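Local atomic coordinates of polysaccharide deacetylase (Streptococcus pyogenes, PDB entry 6DQ3), a protein that is a zinc-containing de-N-acetylase of carbohydrate esterase family 4 that acts on the cell-wall linkage unit of streptococcal rhamnopolysaccharides. Residues 145-148 / 149-153. Residues are numbered along the deposited sequence; the frame is centred on the assembly and turned at random.
Sequences PDVQ and TTEMK
Two donors of T149 grip the carbonyl oxygen of P145: OG1 at 2.8 Å and the backbone N at 3.0 Å, reaching it from opposite faces of the carbonyl plane. The hydroxyl gets there because chi1 of -56° sets OG1 beside its own backbone N and turns it back along the helix. T150 has the same rotamer, its OG1 3.1 Å from D146 O, but where its proton goes is not settled. These are the first two turns of helix 145-162, V147 N bonding to S144 OG just ahead; the i to i+4 backbone bonds run on through T150 N to D146 O and E151 N to V147 O (2.8 Å) to M152 N to Q148 O. On the buried side Q148 and M152 run side by side, the bend at chi3 of M152 (-88°) folding its methyl CE back to 3.9 Å from Q148 CB. Both side chains pack on I184 of helix 179-187, where Q148 OE1 is hydrogen-bonded to T181 OG1. E151 bends at chi2 instead, and its CG passes 4.2 Å from V147 CG1 before the carboxylate leaves to accept from the backbone N of N136, in the loop between the zinc ligands H133 and H137.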
ATOM      1  N   PRO A 145       4.696 -10.639  21.894  1.00 31.33           N
ATOM      2  CA  PRO A 145       5.185 -11.376  20.713  1.00 32.19           C
ATOM      3  C   PRO A 145       4.190 -12.391  20.178  1.00 31.00           C
ATOM      4  O   PRO A 145       4.036 -12.512  18.958  1.00 31.32           O
ATOM      5  CB  PRO A 145       6.467 -12.048  21.226  1.00 34.02           C
ATOM      6  CG  PRO A 145       6.950 -11.133  22.323  1.00 36.16           C
ATOM      7  CD  PRO A 145       5.690 -10.613  22.989  1.00 35.84           C
ATOM      8  N   ASP A 146       3.507 -13.128  21.056  1.00 33.42           N
ATOM      9  CA  ASP A 146       2.535 -14.111  20.585  1.00 33.26           C
ATOM     10  C   ASP A 146       1.388 -13.440  19.833  1.00 34.87           C
ATOM     11  O   ASP A 146       0.889 -13.982  18.839  1.00 32.39           O
ATOM     12  CB  ASP A 146       1.990 -14.929  21.755  1.00 35.19           C
ATOM     13  CG  ASP A 146       2.985 -15.936  22.277  1.00 43.06           C
ATOM     14  OD1 ASP A 146       4.042 -16.129  21.639  1.00 42.80           O
ATOM     15  OD2 ASP A 146       2.708 -16.543  23.329  1.00 45.84           O
ATOM     16  N   VAL A 147       0.949 -12.266  20.296  1.00 32.10           N
ATOM     17  CA  VAL A 147      -0.178 -11.598  19.651  1.00 30.96           C
ATOM     18  C   VAL A 147       0.252 -10.985  18.322  1.00 28.52           C
ATOM     19  O   VAL A 147      -0.484 -11.047  17.329  1.00 31.04           O
ATOM     20  CB  VAL A 147      -0.792 -10.547  20.593  1.00 31.17           C
ATOM     21  CG1 VAL A 147      -1.853  -9.739  19.864  1.00 28.39           C
ATOM     22  CG2 VAL A 147      -1.392 -11.220  21.823  1.00 31.23           C
ATOM     23  N   GLN A 148       1.445 -10.380  18.279  1.00 29.37           N
ATOM     24  CA  GLN A 148       1.959  -9.882  17.009  1.00 29.77           C
ATOM     25  C   GLN A 148       2.055 -11.007  15.989  1.00 29.91           C
ATOM     26  O   GLN A 148       1.725 -10.818  14.810  1.00 31.37           O
ATOM     27  CB  GLN A 148       3.329  -9.231  17.193  1.00 33.77           C
ATOM     28  CG  GLN A 148       3.340  -7.961  18.008  1.00 32.99           C
ATOM     29  CD  GLN A 148       4.601  -7.151  17.783  1.00 36.00           C
ATOM     30  OE1 GLN A 148       4.917  -6.776  16.654  1.00 36.46           O
ATOM     31  NE2 GLN A 148       5.337  -6.888  18.856  1.00 30.86           N
ATOM     32  N   THR A 149       2.511 -12.185  16.418  1.00 27.64           N
ATOM     33  CA  THR A 149       2.587 -13.321  15.509  1.00 32.02           C
ATOM     34  C   THR A 149       1.202 -13.672  14.970  1.00 33.03           C
ATOM     35  O   THR A 149       1.012 -13.807  13.756  1.00 30.97           O
ATOM     36  CB  THR A 149       3.227 -14.515  16.219  1.00 31.25           C
ATOM     37  OG1 THR A 149       4.510 -14.141  16.742  1.00 31.77           O
ATOM     38  CG2 THR A 149       3.408 -15.679  15.261  1.00 33.96           C
ATOM     39  N   THR A 150       0.212 -13.791  15.859  1.00 33.88           N
ATOM     40  CA  THR A 150      -1.144 -14.120  15.424  1.00 30.04           C
ATOM     41  C   THR A 150      -1.683 -13.074  14.454  1.00 31.22           C
ATOM     42  O   THR A 150      -2.224 -13.413  13.396  1.00 33.82           O
ATOM     43  CB  THR A 150      -2.064 -14.249  16.641  1.00 35.04           C
ATOM     44  OG1 THR A 150      -1.573 -15.281  17.507  1.00 35.72           O
ATOM     45  CG2 THR A 150      -3.497 -14.580  16.222  1.00 34.83           C
ATOM     46  N   GLU A 151      -1.538 -11.792  14.795  1.00 28.33           N
ATOM     47  CA  GLU A 151      -2.102 -10.730  13.967  1.00 26.63           C
ATOM     48  C   GLU A 151      -1.476 -10.707  12.578  1.00 29.31           C
ATOM     49  O   GLU A 151      -2.156 -10.418  11.587  1.00 31.74           O
ATOM     50  CB  GLU A 151      -1.911  -9.379  14.653  1.00 23.77           C
ATOM     51  CG  GLU A 151      -2.865  -9.128  15.804  1.00 30.69           C
ATOM     52  CD  GLU A 151      -4.279  -8.834  15.332  1.00 33.03           C
ATOM     53  OE1 GLU A 151      -4.470  -8.524  14.136  1.00 30.09           O
ATOM     54  OE2 GLU A 151      -5.203  -8.910  16.163  1.00 36.00           O
ATOM     55  N   MET A 152      -0.182 -11.000  12.484  1.00 24.12           N
ATOM     56  CA  MET A 152       0.509 -10.966  11.205  1.00 29.90           C
ATOM     57  C   MET A 152       0.418 -12.290  10.461  1.00 30.83           C
ATOM     58  O   MET A 152       0.499 -12.305   9.227  1.00 32.12           O
ATOM     59  CB  MET A 152       1.981 -10.598  11.416  1.00 25.16           C
ATOM     60  CG  MET A 152       2.206  -9.128  11.762  1.00 26.13           C
ATOM     61  SD  MET A 152       3.953  -8.667  11.767  1.00 33.17           S
ATOM     62  CE  MET A 152       4.403  -9.055  13.464  1.00 29.73           C
ATOM     63  N   LYS A 153       0.252 -13.397  11.183  1.00 28.95           N
ATOM     64  CA  LYS A 153       0.220 -14.720  10.571  1.00 31.16           C
ATOM     65  C   LYS A 153      -1.177 -15.111  10.108  1.00 30.30           C
ATOM     66  O   LYS A 153      -1.347 -15.589   8.982  1.00 30.10           O
ATOM     67  CB  LYS A 153       0.730 -15.776  11.559  1.00 33.40           C
ATOM     68  CG  LYS A 153       0.604 -17.212  11.059  1.00 35.36           C
ATOM     69  CD  LYS A 153       1.081 -18.207  12.109  1.00 40.49           C
ATOM     70  CE  LYS A 153       1.362 -19.580  11.509  1.00 42.50           C
ATOM     71  NZ  LYS A 153       0.196 -20.126  10.764  1.00 46.93           N
TER